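Local coordinates for cytoplasmic export protein 1 (Saccharomyces cerevisiae, PDB 3VWA) that binds tRNA and may collect it from nuclear export receptors at the nuclear pore complex, and may deliver aminoacylated tRNAs to the translation machinery, at residues A58-K61 with S62-K66; E223-R226 with K227-N231; E294-K297 with L298-Q302; R436-T439 with V440-S444. One frame throughout, in Å; residues are numbered along the deposited sequence.

Contact 1 (A58-K61 with S62-K66); sequences AVHK and SKILK
Ser62 folds back on Ala58, one turn earlier, near the end of helix 52-64. This helix follows strand 39-45 and precedes strand 73-77, a position consistent with the C helix of a kinase-like domain. Both N and OG of Ser62 bind Ala58 O, from opposite faces of the carbonyl plane, with OG at 2.8 Å. The small hydroxyl suits this buried position because chi1 of -64° lets its own helix satisfy it, while the side chain also touches Val73 and Thr76. Lys63 N continues the ladder to Val59 O at 3.0 Å, and its charged chain runs off on the exposed side. Ile64 then sets CG1 over the centre of the His60 ring, 4.2 Å above its plane, and its CD1 also touches Lys61 CD at 3.5 Å. Lys61 lies alongside, bent at chi2 (-52°) and chi4, which brings NZ to 3.2 Å from His60 ND1, near the imidazole plane; Asn57 OD1 accepts from NZ too. With an alanine in place of Lys61, Ile64 CD1 would probably lose the aliphatic wall beside it, and His60 ND1 and Asn57 OD1 the donor between them. Leu65, buried and the first residue to leave helical backbone angles, still gives its N to Lys61 O at 2.7 Å, and its CD1 rests 3.9 Å from Lys61 CB.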
loop_
_atom_site.group_PDB
_atom_site.type_symbol
_atom_site.label_atom_id
_atom_site.label_comp_id
_atom_site.label_asym_id
_atom_site.label_seq_id
_atom_site.Cartn_x
_atom_site.Cartn_y
_atom_site.Cartn_z
ATOM N N ALA A 58 -35.521 0.539 10.068
ATOM C CA ALA A 58 -34.072 0.614 9.849
ATOM C C ALA A 58 -33.460 1.808 10.537
ATOM O O ALA A 58 -32.465 1.646 11.225
ATOM C CB ALA A 58 -33.681 0.638 8.368
ATOM N N VAL A 59 -33.995 3.005 10.315
ATOM C CA VAL A 59 -33.558 4.158 11.085
ATOM C C VAL A 59 -33.519 3.910 12.595
ATOM O O VAL A 59 -32.528 4.223 13.250
ATOM C CB VAL A 59 -34.424 5.400 10.815
ATOM C CG1 VAL A 59 -34.132 6.512 11.853
ATOM C CG2 VAL A 59 -34.163 5.902 9.405
ATOM N N HIS A 60 -34.587 3.330 13.132
ATOM C CA HIS A 60 -34.722 3.169 14.584
ATOM C C HIS A 60 -33.704 2.183 15.118
ATOM O O HIS A 60 -32.986 2.430 16.103
ATOM C CB HIS A 60 -36.173 2.753 14.910
ATOM C CG HIS A 60 -36.403 2.440 16.365
ATOM N ND1 HIS A 60 -36.750 1.215 16.791
ATOM C CD2 HIS A 60 -36.284 3.239 17.505
ATOM C CE1 HIS A 60 -36.860 1.221 18.136
ATOM N NE2 HIS A 60 -36.567 2.462 18.569
ATOM N N LYS A 61 -33.593 1.053 14.449
ATOM C CA LYS A 61 -32.587 0.061 14.861
ATOM C C LYS A 61 -31.145 0.586 14.740
ATOM O O LYS A 61 -30.334 0.393 15.606
ATOM C CB LYS A 61 -32.802 -1.245 14.118
ATOM C CG LYS A 61 -34.143 -1.886 14.442
ATOM C CD LYS A 61 -34.340 -2.009 15.962
ATOM C CE LYS A 61 -35.570 -2.817 16.366
ATOM N NZ LYS A 61 -36.782 -1.950 16.470
ATOM N N SER A 62 -30.853 1.300 13.673
ATOM C CA SER A 62 -29.576 2.009 13.567
ATOM C C SER A 62 -29.298 2.852 14.809
ATOM O O SER A 62 -28.214 2.761 15.373
ATOM C CB SER A 62 -29.595 2.907 12.356
ATOM O OG SER A 62 -29.712 2.087 11.229
ATOM N N LYS A 63 -30.282 3.655 15.217
ATOM C CA LYS A 63 -30.146 4.530 16.374
ATOM C C LYS A 63 -29.904 3.734 17.640
ATOM O O LYS A 63 -29.054 4.097 18.430
ATOM C CB LYS A 63 -31.376 5.448 16.552
ATOM C CG LYS A 63 -31.231 6.865 15.993
ATOM C CD LYS A 63 -32.301 7.810 16.569
ATOM C CE LYS A 63 -31.849 8.428 17.898
ATOM N NZ LYS A 63 -32.963 9.071 18.674
ATOM N N ILE A 64 -30.624 2.638 17.822
ATOM C CA ILE A 64 -30.593 1.952 19.119
ATOM C C ILE A 64 -29.661 0.751 19.232
ATOM O O ILE A 64 -29.309 0.349 20.349
ATOM C CB ILE A 64 -32.004 1.491 19.556
ATOM C CG1 ILE A 64 -32.643 0.632 18.454
ATOM C CG2 ILE A 64 -32.868 2.697 19.926
ATOM C CD1 ILE A 64 -33.755 -0.250 18.966
ATOM N N LEU A 65 -29.312 0.120 18.113
ATOM C CA LEU A 65 -28.511 -1.110 18.229
ATOM C C LEU A 65 -27.006 -0.820 18.260
ATOM O O LEU A 65 -26.488 -0.132 17.383
ATOM C CB LEU A 65 -28.840 -2.107 17.121
ATOM C CG LEU A 65 -30.250 -2.640 16.933
ATOM C CD1 LEU A 65 -30.222 -3.654 15.795
ATOM C CD2 LEU A 65 -30.793 -3.259 18.199
ATOM N N LYS A 66 -26.331 -1.310 19.292
ATOM C CA LYS A 66 -24.898 -1.093 19.486
ATOM C C LYS A 66 -24.239 -2.445 19.354
ATOM O O LYS A 66 -23.936 -3.118 20.357
ATOM C CB LYS A 66 -24.592 -0.530 20.888
ATOM C CG LYS A 66 -24.410 0.982 20.942
ATOM C CD LYS A 66 -25.747 1.679 21.097
ATOM C CE LYS A 66 -25.583 3.189 21.037
ATOM N NZ LYS A 66 -26.722 3.778 20.287
#

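Contact 2 (E223-R226 with K227-N231); sequences ENFR and KRLEN
Helix 222-231, probably in the C-terminal lobe of the kinase-like domain, carries three pairs spaced four residues apart: Phe225 with Leu229, Asn224 with Arg228 and Arg226 with Glu230. The first pair is its buried, apolar side. Phe225 has CG anti to the backbone N (chi1 173°), which swings the ring along the helix until CE2 lies 3.3 Å from Leu229 CD2; Leu229 CD1 touches Phe225 CZ at 3.7 Å. Both side chains pack on Leu117 of helix 106-122, and Phe225 also meets Val212 and Ile215 of helix 209-216, so large hydrocarbon groups fit here.

The more open flanks are polar. Asn224 OD1 accepts a weak, bent hydrogen bond from Arg228 NE, at 3.2 Å and 135°, with the amide and guanidinium planes steeply inclined to each other. Arg228 NH1 makes a further weak bond to Asn211. A leucine in place of Arg228 would probably leave Asn224 OD1 and Asn211 OD1 without these donors and remove the weak polar link to helix 209-216. On another flank the extended Arg226 reaches Glu230 in a salt bridge, NE to OE2 at 3.3 Å, with guanidinium and carboxylate almost perpendicular (88°). The carboxylate oxygen also lies 3.2 Å from Arg226 CG, so it sits beside the chain as well as its charged end. Glu223 OE1 and Lys227 NZ are too far apart for a salt bridge at 4.5 Å, though their opposite charges probably attract weakly. Apolar contacts toward the domain interior and polar and charged pairs along the partly exposed flanks are the pattern of an amphipathic helix.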
loop_
_atom_site.group_PDB
_atom_site.type_symbol
_atom_site.label_atom_id
_atom_site.label_comp_id
_atom_site.label_asym_id
_atom_site.label_seq_id
_atom_site.Cartn_x
_atom_site.Cartn_y
_atom_site.Cartn_z
ATOM N N GLU A 223 -25.595 -19.738 16.149
ATOM C CA GLU A 223 -24.632 -19.991 17.238
ATOM C C GLU A 223 -24.192 -21.459 17.237
ATOM O O GLU A 223 -23.047 -21.762 17.553
ATOM C CB GLU A 223 -25.182 -19.587 18.602
ATOM C CG GLU A 223 -25.940 -20.710 19.277
ATOM C CD GLU A 223 -26.316 -20.420 20.718
ATOM O OE1 GLU A 223 -25.463 -19.889 21.481
ATOM O OE2 GLU A 223 -27.471 -20.752 21.075
ATOM N N ASN A 224 -25.099 -22.354 16.854
ATOM C CA ASN A 224 -24.784 -23.779 16.816
ATOM C C ASN A 224 -23.837 -24.018 15.664
ATOM O O ASN A 224 -22.838 -24.707 15.823
ATOM C CB ASN A 224 -26.056 -24.609 16.650
ATOM C CG ASN A 224 -25.838 -26.087 16.950
ATOM O OD1 ASN A 224 -25.967 -26.943 16.064
ATOM N ND2 ASN A 224 -25.509 -26.396 18.216
ATOM N N PHE A 225 -24.141 -23.404 14.509
ATOM C CA PHE A 225 -23.306 -23.502 13.303
ATOM C C PHE A 225 -21.907 -22.994 13.594
ATOM O O PHE A 225 -20.921 -23.574 13.156
ATOM C CB PHE A 225 -23.963 -22.726 12.167
ATOM C CG PHE A 225 -23.135 -22.612 10.924
ATOM C CD1 PHE A 225 -23.157 -23.614 9.955
ATOM C CD2 PHE A 225 -22.363 -21.455 10.684
ATOM C CE1 PHE A 225 -22.408 -23.505 8.786
ATOM C CE2 PHE A 225 -21.608 -21.344 9.519
ATOM C CZ PHE A 225 -21.635 -22.367 8.565
ATOM N N ARG A 226 -21.835 -21.951 14.404
ATOM C CA ARG A 226 -20.570 -21.340 14.768
ATOM C C ARG A 226 -19.635 -22.296 15.584
ATOM O O ARG A 226 -18.455 -22.430 15.291
ATOM C CB ARG A 226 -20.897 -20.087 15.558
ATOM C CG ARG A 226 -19.740 -19.153 15.743
ATOM C CD ARG A 226 -20.231 -17.822 16.240
ATOM N NE ARG A 226 -19.064 -17.030 16.589
ATOM C CZ ARG A 226 -19.074 -16.063 17.492
ATOM N NH1 ARG A 226 -17.950 -15.390 17.751
ATOM N NH2 ARG A 226 -20.217 -15.779 18.126
ATOM N N LYS A 227 -20.162 -22.933 16.620
ATOM C CA LYS A 227 -19.390 -23.892 17.417
ATOM C C LYS A 227 -18.898 -25.090 16.599
ATOM O O LYS A 227 -17.879 -25.659 16.935
ATOM C CB LYS A 227 -20.203 -24.401 18.620
ATOM C CG LYS A 227 -20.954 -23.301 19.340
ATOM C CD LYS A 227 -21.218 -23.618 20.802
ATOM C CE LYS A 227 -21.741 -22.367 21.521
ATOM N NZ LYS A 227 -22.223 -22.660 22.901
ATOM N N ARG A 228 -19.616 -25.467 15.538
ATOM C CA ARG A 228 -19.230 -26.637 14.733
ATOM C C ARG A 228 -18.030 -26.296 13.872
ATOM O O ARG A 228 -17.007 -27.016 13.841
ATOM C CB ARG A 228 -20.409 -27.119 13.871
ATOM C CG ARG A 228 -21.496 -27.757 14.709
ATOM C CD ARG A 228 -22.801 -27.910 13.950
ATOM N NE ARG A 228 -23.761 -28.741 14.678
ATOM C CZ ARG A 228 -24.167 -29.958 14.303
ATOM N NH1 ARG A 228 -23.721 -30.510 13.184
ATOM N NH2 ARG A 228 -25.048 -30.621 15.042
ATOM N N LEU A 229 -18.158 -25.162 13.198
ATOM C CA LEU A 229 -17.143 -24.631 12.324
ATOM C C LEU A 229 -15.871 -24.344 13.124
ATOM O O LEU A 229 -14.764 -24.682 12.695
ATOM C CB LEU A 229 -17.707 -23.343 11.674
ATOM C CG LEU A 229 -17.821 -23.229 10.147
ATOM C CD1 LEU A 229 -18.622 -24.353 9.509
ATOM C CD2 LEU A 229 -18.361 -21.862 9.690
ATOM N N GLU A 230 -16.034 -23.743 14.299
ATOM C CA GLU A 230 -14.889 -23.439 15.156
ATOM C C GLU A 230 -14.097 -24.689 15.499
ATOM O O GLU A 230 -12.887 -24.621 15.770
ATOM C CB GLU A 230 -15.314 -22.710 16.421
ATOM C CG GLU A 230 -15.623 -21.243 16.143
ATOM C CD GLU A 230 -16.217 -20.491 17.320
ATOM O OE1 GLU A 230 -16.124 -20.948 18.472
ATOM O OE2 GLU A 230 -16.792 -19.418 17.080
ATOM N N ASN A 231 -14.782 -25.827 15.442
ATOM C CA ASN A 231 -14.163 -27.089 15.732
ATOM C C ASN A 231 -13.472 -27.763 14.558
ATOM O O ASN A 231 -12.653 -28.667 14.754
ATOM C CB ASN A 231 -15.163 -28.044 16.373
ATOM C CG ASN A 231 -14.723 -28.476 17.744
ATOM O OD1 ASN A 231 -14.727 -27.671 18.695
ATOM N ND2 ASN A 231 -14.291 -29.749 17.857
#

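Contact 3 (E294-K297 with L298-Q302); sequences EIIK and LLMTQ
A chi1 of -72° puts CG2 of Ile296 opposite its backbone N, while Met300, with CG beside its own N (chi1 -87°), runs extended to its methyl group. The two chains therefore lie side by side, pointing the same way, and meet as Ile296 CG2 against Met300 CE at 3.3 Å, tighter than an ordinary van der Waals contact. Met300 is modelled as selenomethionine, and its SE lies 4.2 Å from the same CG2. A long unbranched chain suits this place, since it can follow the branched neighbour down into the interior. One step round the helix, Ile295 CG2 and Leu299 CD1 are more loosely matched, at 4.3 Å. Polar groups also lie toward the more exposed part of the helix: Lys297 NZ forms a salt bridge, with a weak hydrogen bond, to Glu294 OE2, 3.4 Å away, and Thr301 OG1 adds a weak hydrogen bond to Lys297 O, which already accepts Thr301 N at 3.0 Å. Helix 283-303 thus turns its apolar side to helix 321-335, where Ile296 touches Phe324 and Val328 and Leu299 meets Leu321. Met300 reaches Leu321 as well as Gln348 and Ser349 of helix 342-351, and so lies where these two helices flank its own.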
loop_
_atom_site.group_PDB
_atom_site.type_symbol
_atom_site.label_atom_id
_atom_site.label_comp_id
_atom_site.label_asym_id
_atom_site.label_seq_id
_atom_site.Cartn_x
_atom_site.Cartn_y
_atom_site.Cartn_z
ATOM N N GLU A 294 3.987 1.886 13.893
ATOM C CA GLU A 294 4.077 2.302 15.298
ATOM C C GLU A 294 5.115 1.499 16.074
ATOM O O GLU A 294 5.879 2.051 16.887
ATOM C CB GLU A 294 2.697 2.183 15.991
ATOM C CG GLU A 294 1.808 3.389 15.773
ATOM C CD GLU A 294 2.540 4.658 16.173
ATOM O OE1 GLU A 294 3.083 4.703 17.316
ATOM O OE2 GLU A 294 2.607 5.574 15.320
ATOM N N ILE A 295 5.136 0.177 15.857
ATOM C CA ILE A 295 6.092 -0.658 16.606
ATOM C C ILE A 295 7.501 -0.398 16.156
ATOM O O ILE A 295 8.403 -0.376 16.985
ATOM C CB ILE A 295 5.729 -2.143 16.582
ATOM C CG1 ILE A 295 4.544 -2.346 17.528
ATOM C CG2 ILE A 295 6.930 -3.006 17.068
ATOM C CD1 ILE A 295 3.459 -3.234 16.951
ATOM N N ILE A 296 7.677 -0.117 14.858
ATOM C CA ILE A 296 8.979 0.241 14.316
ATOM C C ILE A 296 9.562 1.538 14.911
ATOM O O ILE A 296 10.770 1.604 15.244
ATOM C CB ILE A 296 8.994 0.366 12.762
ATOM C CG1 ILE A 296 8.889 -1.030 12.101
ATOM C CG2 ILE A 296 10.292 1.016 12.324
ATOM C CD1 ILE A 296 8.523 -1.003 10.629
ATOM N N LYS A 297 8.729 2.571 15.019
ATOM C CA LYS A 297 9.183 3.848 15.625
ATOM C C LYS A 297 9.664 3.610 17.051
ATOM O O LYS A 297 10.731 4.098 17.434
ATOM C CB LYS A 297 8.062 4.895 15.617
ATOM C CG LYS A 297 7.654 5.341 14.225
ATOM C CD LYS A 297 6.349 6.133 14.239
ATOM C CE LYS A 297 5.924 6.491 12.812
ATOM N NZ LYS A 297 4.434 6.484 12.640
ATOM N N LEU A 298 8.911 2.834 17.827
ATOM C CA LEU A 298 9.345 2.525 19.186
ATOM C C LEU A 298 10.724 1.890 19.192
ATOM O O LEU A 298 11.610 2.321 19.927
ATOM C CB LEU A 298 8.343 1.664 19.967
ATOM C CG LEU A 298 7.258 2.310 20.863
ATOM C CD1 LEU A 298 7.762 3.592 21.542
ATOM C CD2 LEU A 298 5.917 2.539 20.137
ATOM N N LEU A 299 10.923 0.881 18.352
ATOM C CA LEU A 299 12.205 0.190 18.300
ATOM C C LEU A 299 13.362 1.115 17.891
ATOM O O LEU A 299 14.501 0.907 18.292
ATOM C CB LEU A 299 12.120 -0.943 17.301
ATOM C CG LEU A 299 11.125 -2.034 17.603
ATOM C CD1 LEU A 299 11.169 -2.964 16.407
ATOM C CD2 LEU A 299 11.525 -2.738 18.887
HETATM N N MSE A 300 13.056 2.108 17.058
HETATM C CA MSE A 300 14.059 3.016 16.515
HETATM C C MSE A 300 14.460 4.002 17.579
HETATM O O MSE A 300 15.613 4.408 17.647
HETATM C CB MSE A 300 13.477 3.710 15.286
HETATM C CG MSE A 300 13.741 2.826 14.076
HETATM SE SE MSE A 300 13.338 3.871 12.438
HETATM C CE MSE A 300 13.186 2.209 11.410
ATOM N N THR A 301 13.521 4.415 18.418
ATOM C CA THR A 301 13.892 5.148 19.627
ATOM C C THR A 301 14.763 4.294 20.598
ATOM O O THR A 301 15.764 4.778 21.136
ATOM C CB THR A 301 12.638 5.735 20.283
ATOM O OG1 THR A 301 12.056 6.659 19.367
ATOM C CG2 THR A 301 12.955 6.446 21.606
ATOM N N GLN A 302 14.403 3.024 20.785
ATOM C CA GLN A 302 15.200 2.070 21.568
ATOM C C GLN A 302 16.623 1.950 21.051
ATOM O O GLN A 302 17.542 1.675 21.822
ATOM C CB GLN A 302 14.616 0.669 21.455
ATOM C CG GLN A 302 13.501 0.245 22.396
ATOM C CD GLN A 302 13.088 -1.198 22.101
ATOM O OE1 GLN A 302 13.436 -1.753 21.051
ATOM N NE2 GLN A 302 12.363 -1.814 23.021
#

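Contact 4 (R436-T439 with V440-S444); sequences RTWT and VIIIS
The indole of Trp438 meets its own helix by its benzo side: Ile442 CD1 sits at the ring edge, near its plane, 4.2 Å from CE3, while Ile441 CG2 comes in obliquely, 4.1 Å from CZ3. The ring also touches Leu398 and Lys402 of helix 394-407, and NE1 makes a weak hydrogen bond to Glu434. A broad aromatic group suits this partly exposed position, where it spans two helices. The guanidinium of Arg436, the second flat group, has its partners beyond the two segments: NE forms a salt bridge with Asp471 and NH2 binds Asp430 O.

Thr439 divides its two branches by polarity. With chi1 at -60°, OG1 stands beside the backbone N and bonds to Ile435 O and to Thr427 OG1, whereas CG2 lies opposite that N and touches Ile443 CD1 at 3.7 Å. A threonine thus supplies one hydroxyl for a buried polar link and one methyl for the apolar core. Val440 turns CG1 back to Thr437 O, 3.2 Å away, and packs on Phe465 and Ala479. Its own carbonyl oxygen is gripped twice by Ser444, from opposite faces of its plane, by N and by OG, the latter at 2.8 Å. Ile442 N bonds to Trp438 O at 2.8 Å and Ile443 N to Thr439 O.

Helix 433-446 is therefore covered by helix 394-407 before it in the chain and by helices 454-469 and 474-487 after it, with beta-branched residues filling the interfaces, an arrangement consistent with the stacked helices of a HEAT-repeat solenoid, here between the repeats at 381-419 and 494-530.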
loop_
_atom_site.group_PDB
_atom_site.type_symbol
_atom_site.label_atom_id
_atom_site.label_comp_id
_atom_site.label_asym_id
_atom_site.label_seq_id
_atom_site.Cartn_x
_atom_site.Cartn_y
_atom_site.Cartn_z
ATOM N N ARG A 436 36.056 2.980 -7.474
ATOM C CA ARG A 436 36.746 3.766 -8.528
ATOM C C ARG A 436 36.184 3.601 -9.934
ATOM O O ARG A 436 35.995 4.614 -10.642
ATOM C CB ARG A 436 38.281 3.606 -8.506
ATOM C CG ARG A 436 38.857 3.913 -7.080
ATOM C CD ARG A 436 40.326 4.232 -7.061
ATOM N NE ARG A 436 41.135 3.193 -7.731
ATOM C CZ ARG A 436 41.535 2.041 -7.190
ATOM N NH1 ARG A 436 42.285 1.219 -7.930
ATOM N NH2 ARG A 436 41.212 1.711 -5.928
ATOM N N THR A 437 35.932 2.349 -10.322
ATOM C CA THR A 437 35.363 1.976 -11.623
ATOM C C THR A 437 33.974 2.630 -11.772
ATOM O O THR A 437 33.704 3.340 -12.767
ATOM C CB THR A 437 35.298 0.425 -11.768
ATOM O OG1 THR A 437 36.605 -0.136 -11.537
ATOM C CG2 THR A 437 34.824 -0.035 -13.176
ATOM N N TRP A 438 33.110 2.438 -10.774
ATOM C CA TRP A 438 31.741 2.937 -10.844
ATOM C C TRP A 438 31.681 4.459 -10.763
ATOM O O TRP A 438 30.804 5.064 -11.388
ATOM C CB TRP A 438 30.832 2.295 -9.792
ATOM C CG TRP A 438 30.223 1.012 -10.273
ATOM C CD1 TRP A 438 30.702 -0.275 -10.073
ATOM C CD2 TRP A 438 29.064 0.854 -11.135
ATOM N NE1 TRP A 438 29.914 -1.202 -10.706
ATOM C CE2 TRP A 438 28.930 -0.592 -11.382
ATOM C CE3 TRP A 438 28.174 1.729 -11.751
ATOM C CZ2 TRP A 438 27.913 -1.109 -12.161
ATOM C CZ3 TRP A 438 27.158 1.189 -12.551
ATOM C CH2 TRP A 438 27.037 -0.190 -12.754
ATOM N N THR A 439 32.586 5.088 -10.008
ATOM C CA THR A 439 32.565 6.543 -9.928
ATOM C C THR A 439 32.627 7.240 -11.285
ATOM O O THR A 439 31.903 8.211 -11.520
ATOM C CB THR A 439 33.710 7.115 -9.045
ATOM O OG1 THR A 439 33.573 6.601 -7.714
ATOM C CG2 THR A 439 33.634 8.676 -8.991
ATOM N N VAL A 440 33.494 6.755 -12.169
ATOM C CA VAL A 440 33.611 7.393 -13.482
ATOM C C VAL A 440 32.339 7.202 -14.375
ATOM O O VAL A 440 31.971 8.097 -15.175
ATOM C CB VAL A 440 34.989 7.055 -14.184
ATOM C CG1 VAL A 440 35.088 5.604 -14.628
ATOM C CG2 VAL A 440 35.250 7.964 -15.370
ATOM N N ILE A 441 31.702 6.050 -14.212
ATOM C CA ILE A 441 30.405 5.698 -14.838
ATOM C C ILE A 441 29.368 6.672 -14.315
ATOM O O ILE A 441 28.721 7.352 -15.102
ATOM C CB ILE A 441 30.008 4.225 -14.537
ATOM C CG1 ILE A 441 31.120 3.274 -14.978
ATOM C CG2 ILE A 441 28.731 3.810 -15.253
ATOM C CD1 ILE A 441 31.321 3.198 -16.487
ATOM N N ILE A 442 29.299 6.838 -12.986
ATOM C CA ILE A 442 28.268 7.723 -12.400
ATOM C C ILE A 442 28.480 9.183 -12.809
ATOM O O ILE A 442 27.492 9.926 -13.068
ATOM C CB ILE A 442 28.180 7.603 -10.835
ATOM C CG1 ILE A 442 27.699 6.208 -10.356
ATOM C CG2 ILE A 442 27.289 8.653 -10.252
ATOM C CD1 ILE A 442 26.549 5.618 -11.206
ATOM N N ILE A 443 29.747 9.617 -12.806
ATOM C CA ILE A 443 30.029 10.972 -13.231
ATOM C C ILE A 443 29.598 11.197 -14.724
ATOM O O ILE A 443 29.083 12.255 -15.038
ATOM C CB ILE A 443 31.514 11.327 -13.097
ATOM C CG1 ILE A 443 31.883 11.410 -11.631
ATOM C CG2 ILE A 443 31.822 12.623 -13.883
ATOM C CD1 ILE A 443 33.391 11.447 -11.414
ATOM N N SER A 444 29.842 10.221 -15.612
ATOM C CA SER A 444 29.418 10.340 -16.996
ATOM C C SER A 444 27.932 10.456 -17.076
ATOM O O SER A 444 27.391 11.336 -17.755
ATOM C CB SER A 444 29.815 9.102 -17.770
ATOM O OG SER A 444 31.195 8.975 -17.736
#

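Overall arrangement
From the N terminus the four contacts follow in series; none nests in or crosses another, and each is local to one helix, contact 1 running just past the helix end. Contact 1 probably belongs to the N-terminal lobe of the kinase-like domain, beside strand 73-77. Contact 2, about 28 Å away between centres, probably lies in the helical lobe of that domain, against helices 106-122 and 209-216. Contact 3 falls farther along, about 40 Å from contact 2, where helix 283-303 joins helices 321-335 and 342-351. Contact 4 ties helices of a probable HEAT-repeat solenoid, its centre about 69 Å from that of contact 1, on the opposite side of the chain's centre, as befits an elongated molecule.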